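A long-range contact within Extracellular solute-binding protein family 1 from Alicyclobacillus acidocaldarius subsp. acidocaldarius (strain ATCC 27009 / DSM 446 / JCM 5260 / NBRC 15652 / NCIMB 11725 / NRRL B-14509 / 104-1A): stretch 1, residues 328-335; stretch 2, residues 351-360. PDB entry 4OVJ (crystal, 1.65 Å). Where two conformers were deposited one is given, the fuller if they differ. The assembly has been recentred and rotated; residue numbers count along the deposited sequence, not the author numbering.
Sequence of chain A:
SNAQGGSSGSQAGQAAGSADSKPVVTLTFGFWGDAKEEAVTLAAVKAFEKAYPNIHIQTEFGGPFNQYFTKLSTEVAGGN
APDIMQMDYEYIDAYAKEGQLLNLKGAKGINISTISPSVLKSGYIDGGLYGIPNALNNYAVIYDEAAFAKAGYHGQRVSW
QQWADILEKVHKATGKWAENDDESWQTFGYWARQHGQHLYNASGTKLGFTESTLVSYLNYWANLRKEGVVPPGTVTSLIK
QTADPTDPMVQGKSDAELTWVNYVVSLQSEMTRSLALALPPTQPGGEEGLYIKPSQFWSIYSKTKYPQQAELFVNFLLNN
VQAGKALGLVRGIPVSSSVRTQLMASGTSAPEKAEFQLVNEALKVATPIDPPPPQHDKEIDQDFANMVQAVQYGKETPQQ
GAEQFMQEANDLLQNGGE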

ATOM      1  N   GLY A 328      -6.356  -2.698 -15.330  1.00 17.04           N
ATOM      2  CA  GLY A 328      -4.994  -3.193 -15.191  1.00 18.88           C
ATOM      3  C   GLY A 328      -4.445  -3.067 -13.786  1.00 19.26           C
ATOM      4  O   GLY A 328      -5.169  -3.267 -12.799  1.00 20.17           O
ATOM      5  N   LEU A 329      -3.157  -2.726 -13.709  1.00 17.53           N
ATOM      6  CA  LEU A 329      -2.436  -2.613 -12.446  1.00 16.52           C
ATOM      7  C   LEU A 329      -2.110  -1.156 -12.129  1.00 15.18           C
ATOM      8  O   LEU A 329      -1.333  -0.865 -11.233  1.00 15.38           O
ATOM      9  CB  LEU A 329      -1.154  -3.451 -12.484  1.00 19.33           C
ATOM     10  CG  LEU A 329      -1.338  -4.925 -12.130  1.00 25.73           C
ATOM     11  CD1 LEU A 329      -1.807  -5.708 -13.333  1.00 29.10           C
ATOM     12  CD2 LEU A 329      -0.034  -5.506 -11.598  1.00 30.71           C
ATOM     13  N   VAL A 330      -2.769  -0.241 -12.831  1.00 15.70           N
ATOM     14  CA  VAL A 330      -2.458   1.164 -12.754  1.00 17.37           C
ATOM     15  C   VAL A 330      -2.591   1.705 -11.313  1.00 14.68           C
ATOM     16  O   VAL A 330      -1.704   2.396 -10.818  1.00 16.68           O
ATOM     17  CB  VAL A 330      -3.352   1.952 -13.770  1.00 19.37           C
ATOM     18  CG1 VAL A 330      -3.110   3.442 -13.668  1.00 22.00           C
ATOM     19  CG2 VAL A 330      -3.105   1.460 -15.201  1.00 22.05           C
ATOM     20  N   ARG A 331      -3.675   1.349 -10.631  1.00 12.81           N
ATOM     21  CA  ARG A 331      -3.911   1.793  -9.243  1.00 12.77           C
ATOM     22  C   ARG A 331      -3.288   0.887  -8.178  1.00 12.27           C
ATOM     23  O   ARG A 331      -3.265   1.226  -6.991  1.00 13.68           O
ATOM     24  CB  ARG A 331      -5.405   1.863  -8.988  1.00 12.96           C
ATOM     25  CG  ARG A 331      -6.113   2.977  -9.729  1.00 13.85           C
ATOM     26  CD  ARG A 331      -7.606   2.797  -9.545  1.00 14.23           C
ATOM     27  NE  ARG A 331      -8.397   3.965  -9.929  1.00 14.96           N
ATOM     28  CZ  ARG A 331      -8.771   4.274 -11.173  1.00 14.75           C
ATOM     29  NH1 ARG A 331      -8.424   3.527 -12.214  1.00 17.07           N
ATOM     30  NH2 ARG A 331      -9.509   5.350 -11.377  1.00 14.97           N
ATOM     31  N   GLY A 332      -2.806  -0.269  -8.602  1.00 12.24           N
ATOM     32  CA  GLY A 332      -2.302  -1.288  -7.705  1.00 11.61           C
ATOM     33  C   GLY A 332      -2.801  -2.667  -8.100  1.00 10.32           C
ATOM     34  O   GLY A 332      -3.320  -2.874  -9.198  1.00 10.54           O
ATOM     35  N   ILE A 333      -2.633  -3.616  -7.188  0.50 10.01           N
ATOM     36  CA  ILE A 333      -3.077  -4.984  -7.404  0.50 10.76           C
ATOM     37  C   ILE A 333      -4.598  -5.051  -7.266  0.50 10.07           C
ATOM     38  O   ILE A 333      -5.153  -4.470  -6.339  0.50  9.58           O
ATOM     39  CB  ILE A 333      -2.428  -5.921  -6.381  0.50 12.60           C
ATOM     40  CG1 ILE A 333      -0.916  -5.888  -6.568  0.50 14.87           C
ATOM     41  CG2 ILE A 333      -2.948  -7.340  -6.548  0.50 12.77           C
ATOM     42  CD1 ILE A 333      -0.533  -6.038  -8.020  0.50 17.37           C
ATOM     43  N   PRO A 334      -5.281  -5.761  -8.179  1.00 10.50           N
ATOM     44  CA  PRO A 334      -6.731  -5.850  -8.071  1.00 11.37           C
ATOM     45  C   PRO A 334      -7.200  -6.377  -6.727  1.00 10.21           C
ATOM     46  O   PRO A 334      -6.624  -7.323  -6.177  1.00 10.26           O
ATOM     47  CB  PRO A 334      -7.110  -6.827  -9.178  1.00 12.81           C
ATOM     48  CG  PRO A 334      -6.043  -6.646 -10.197  1.00 13.70           C
ATOM     49  CD  PRO A 334      -4.790  -6.388  -9.418  1.00 12.04           C
ATOM     50  N   VAL A 335      -8.238  -5.747  -6.197  1.00  9.58           N
ATOM     51  CA  VAL A 335      -8.729  -6.100  -4.880  1.00  9.55           C
ATOM     52  C   VAL A 335      -9.464  -7.447  -4.841  1.00  9.22           C
ATOM     53  O   VAL A 335      -9.470  -8.125  -3.821  1.00  9.34           O
ATOM     54  CB  VAL A 335      -9.620  -4.965  -4.329  1.00 10.48           C
ATOM     55  CG1 VAL A 335     -10.882  -4.805  -5.162  1.00 11.04           C
ATOM     56  CG2 VAL A 335      -9.939  -5.209  -2.870  1.00 11.22           C
ATOM     57  N   PRO A 351       6.276 -11.205 -13.795  1.00 17.41           N
ATOM     58  CA  PRO A 351       6.384 -10.469 -12.527  1.00 16.64           C
ATOM     59  C   PRO A 351       5.023 -10.095 -11.930  1.00 15.35           C
ATOM     60  O   PRO A 351       4.869 -10.115 -10.704  1.00 14.93           O
ATOM     61  CB  PRO A 351       7.198  -9.217 -12.887  1.00 18.70           C
ATOM     62  CG  PRO A 351       7.808  -9.492 -14.212  1.00 19.81           C
ATOM     63  CD  PRO A 351       7.027 -10.569 -14.891  1.00 19.36           C
ATOM     64  N   GLU A 352       4.050  -9.764 -12.780  1.00 15.70           N
ATOM     65  CA  GLU A 352       2.694  -9.479 -12.312  1.00 16.38           C
ATOM     66  C   GLU A 352       2.070 -10.718 -11.650  1.00 14.97           C
ATOM     67  O   GLU A 352       1.472 -10.612 -10.589  1.00 14.78           O
ATOM     68  CB  GLU A 352       1.819  -8.947 -13.455  1.00 18.16           C
ATOM     69  CG  GLU A 352       2.304  -7.599 -13.981  1.00 20.34           C
ATOM     70  CD  GLU A 352       1.622  -7.123 -15.257  1.00 22.56           C
ATOM     71  OE1 GLU A 352       1.056  -7.937 -16.009  1.00 24.37           O
ATOM     72  OE2 GLU A 352       1.668  -5.903 -15.522  1.00 26.26           O
ATOM     73  N   LYS A 353       2.217 -11.884 -12.274  0.50 15.61           N
ATOM     74  CA  LYS A 353       1.728 -13.134 -11.686  0.50 16.56           C
ATOM     75  C   LYS A 353       2.329 -13.352 -10.299  0.50 15.39           C
ATOM     76  O   LYS A 353       1.624 -13.716  -9.358  0.50 15.06           O
ATOM     77  CB  LYS A 353       2.059 -14.334 -12.581  0.50 19.00           C
ATOM     78  CG  LYS A 353       1.298 -14.372 -13.897  0.50 22.04           C
ATOM     79  CD  LYS A 353       1.550 -15.674 -14.649  0.50 26.22           C
ATOM     80  CE  LYS A 353       1.238 -15.537 -16.132  0.50 30.02           C
ATOM     81  NZ  LYS A 353      -0.138 -15.029 -16.369  0.50 30.16           N
ATOM     82  N   ALA A 354       3.633 -13.115 -10.180  1.00 14.85           N
ATOM     83  CA  ALA A 354       4.337 -13.261  -8.913  1.00 13.89           C
ATOM     84  C   ALA A 354       3.758 -12.328  -7.857  1.00 11.80           C
ATOM     85  O   ALA A 354       3.565 -12.736  -6.721  1.00 11.21           O
ATOM     86  CB  ALA A 354       5.823 -12.995  -9.088  1.00 16.73           C
ATOM     87  N   GLU A 355       3.492 -11.083  -8.244  1.00 11.82           N
ATOM     88  CA  GLU A 355       2.871 -10.101  -7.355  1.00 13.77           C
ATOM     89  C   GLU A 355       1.533 -10.598  -6.859  1.00 11.82           C
ATOM     90  O   GLU A 355       1.220 -10.466  -5.689  1.00 11.48           O
ATOM     91  CB  GLU A 355       2.536  -8.816  -8.094  1.00 19.23           C
ATOM     92  CG  GLU A 355       3.584  -7.760  -8.185  1.00 24.78           C
ATOM     93  CD  GLU A 355       2.968  -6.459  -8.661  1.00 26.65           C
ATOM     94  OE1 GLU A 355       2.541  -5.646  -7.814  1.00 28.77           O
ATOM     95  OE2 GLU A 355       2.845  -6.283  -9.876  1.00 32.81           O
ATOM     96  N   PHE A 356       0.711 -11.112  -7.777  1.00 11.73           N
ATOM     97  CA  PHE A 356      -0.629 -11.586  -7.407  1.00 12.39           C
ATOM     98  C   PHE A 356      -0.522 -12.741  -6.415  1.00 11.62           C
ATOM     99  O   PHE A 356      -1.272 -12.805  -5.439  1.00 13.96           O
ATOM    100  CB  PHE A 356      -1.427 -12.047  -8.631  1.00 12.30           C
ATOM    101  CG  PHE A 356      -1.957 -10.935  -9.493  1.00 12.89           C
ATOM    102  CD1 PHE A 356      -1.417  -9.659  -9.467  1.00 14.63           C
ATOM    103  CD2 PHE A 356      -3.004 -11.188 -10.377  1.00 16.08           C
ATOM    104  CE1 PHE A 356      -1.911  -8.669 -10.292  1.00 16.83           C
ATOM    105  CE2 PHE A 356      -3.490 -10.191 -11.202  1.00 15.86           C
ATOM    106  CZ  PHE A 356      -2.952  -8.934 -11.150  1.00 16.92           C
ATOM    107  N   GLN A 357       0.410 -13.656  -6.661  1.00 12.45           N
ATOM    108  CA  GLN A 357       0.602 -14.789  -5.756  1.00 13.16           C
ATOM    109  C   GLN A 357       1.043 -14.324  -4.375  1.00 10.91           C
ATOM    110  O   GLN A 357       0.594 -14.840  -3.363  1.00 12.81           O
ATOM    111  CB  GLN A 357       1.629 -15.764  -6.315  1.00 16.23           C
ATOM    112  CG  GLN A 357       1.123 -16.550  -7.513  1.00 21.62           C
ATOM    113  CD  GLN A 357       2.214 -17.355  -8.199  1.00 28.28           C
ATOM    114  OE1 GLN A 357       3.406 -17.071  -8.053  1.00 29.55           O
ATOM    115  NE2 GLN A 357       1.806 -18.362  -8.962  1.00 35.61           N
ATOM    116  N   LEU A 358       1.944 -13.352  -4.337  1.00 10.38           N
ATOM    117  CA  LEU A 358       2.412 -12.824  -3.058  1.00  9.88           C
ATOM    118  C   LEU A 358       1.245 -12.163  -2.313  1.00 10.06           C
ATOM    119  O   LEU A 358       1.061 -12.388  -1.113  1.00  9.80           O
ATOM    120  CB  LEU A 358       3.544 -11.819  -3.292  1.00 10.63           C
ATOM    121  CG  LEU A 358       4.320 -11.222  -2.110  1.00 11.68           C
ATOM    122  CD1 LEU A 358       3.546 -10.147  -1.378  1.00 13.09           C
ATOM    123  CD2 LEU A 358       4.798 -12.306  -1.156  1.00 13.31           C
ATOM    124  N   VAL A 359       0.443 -11.371  -3.024  1.00  9.55           N
ATOM    125  CA  VAL A 359      -0.681 -10.694  -2.368  1.00  9.51           C
ATOM    126  C   VAL A 359      -1.658 -11.738  -1.811  1.00  9.44           C
ATOM    127  O   VAL A 359      -2.153 -11.586  -0.707  1.00  9.09           O
ATOM    128  CB  VAL A 359      -1.358  -9.660  -3.284  1.00 11.55           C
ATOM    129  CG1 VAL A 359      -2.616  -9.084  -2.651  1.00 12.14           C
ATOM    130  CG2 VAL A 359      -0.410  -8.498  -3.564  1.00 14.09           C
ATOM    131  N   ASN A 360      -1.896 -12.828  -2.530  1.00  9.59           N
ATOM    132  CA  ASN A 360      -2.749 -13.874  -1.985  1.00 11.11           C
ATOM    133  C   ASN A 360      -2.226 -14.437  -0.657  1.00 10.56           C
ATOM    134  O   ASN A 360      -2.997 -14.689   0.251  1.00 12.09           O
ATOM    135  CB  ASN A 360      -2.969 -14.987  -3.009  1.00 13.07           C
ATOM    136  CG  ASN A 360      -3.854 -14.547  -4.171  1.00 15.30           C
ATOM    137  OD1 ASN A 360      -4.549 -13.525  -4.106  1.00 16.98           O
ATOM    138  ND2 ASN A 360      -3.846 -15.329  -5.242  1.00 20.64           N
TER

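Stretch 2 is helical throughout, and the helix extends beyond both of its ends. Its backbone bonds are regular, such as Phe356 N to Glu352 O at 3.0 Å and Val359 N to Glu355 O at 2.9 Å. Stretch 1 is mostly loop. Gly328 is the first residue after a helix to leave helical angles, and its positive phi favours glycine. A turn follows, in which Gly332 N donates to Leu329 O at 3.1 Å. A CB at the backbone angles of Gly332 would be jammed against the carbonyl O of Arg331, so glycine suits this position.

The backbones stay well apart. The CA of Leu329 lies 8.6 Å from the CA of Glu352, and the CA of Ile333 lies 7.0 Å from the CA of Phe356. Side chains fill the gap. No hydrogen bond crosses between the stretches, and the contact is largely apolar packing that buries 322 Å² in total.

Leu329 and Ile333 both point their CA-to-CB bonds toward the helix. The turn between them carries Val330 and Arg331, which make no contact with it. Arg331 instead has its guanidinium hydrogen-bonded elsewhere in the structure.

Phe356 is the shared partner of Leu329, Ile333 and Pro334. Its CA-to-CB bond points sideways, but the ring reaches nearer to the loop. Leu329 CD2 lies 3.9 Å from Phe356 CE1, and Ile333 CD1 lies 3.7 Å from the same atom. Both methyls sit at the ring edge, near its plane. Pro334 CD approaches Phe356 CZ at 3.6 Å, obliquely. A flat aromatic side chain long enough to span the gap can thus meet three apolar groups at one end.

Ile333 is buried and has the largest area covered by the other stretch, 80 Å². Besides the ring, it meets the next turn of the helix, with Ile333 CG1 4.0 Å from Val359 CG2. Both side chains are branched at CB and apolar, which suits close packing in a buried site.

Two glutamates border this apolar patch. Leu329 CD2 packs on the aliphatic part of Glu352, 3.9 Å from Glu352 CG. Glu355 is buried and points toward the loop. Its carboxylate comes close to both methyls: Glu355 OE1 is 3.1 Å from Ile333 CD1, and Glu355 OE2 is 3.4 Å from Leu329 CD2. A methyl carbon gives the carboxylate no hydrogen bond, so these are only van der Waals contacts. The 3.1 Å approach of Ile333 CD1 to Glu355 OE1 is short for such a pair, and Ile333 was deposited in two conformers, of which one is given.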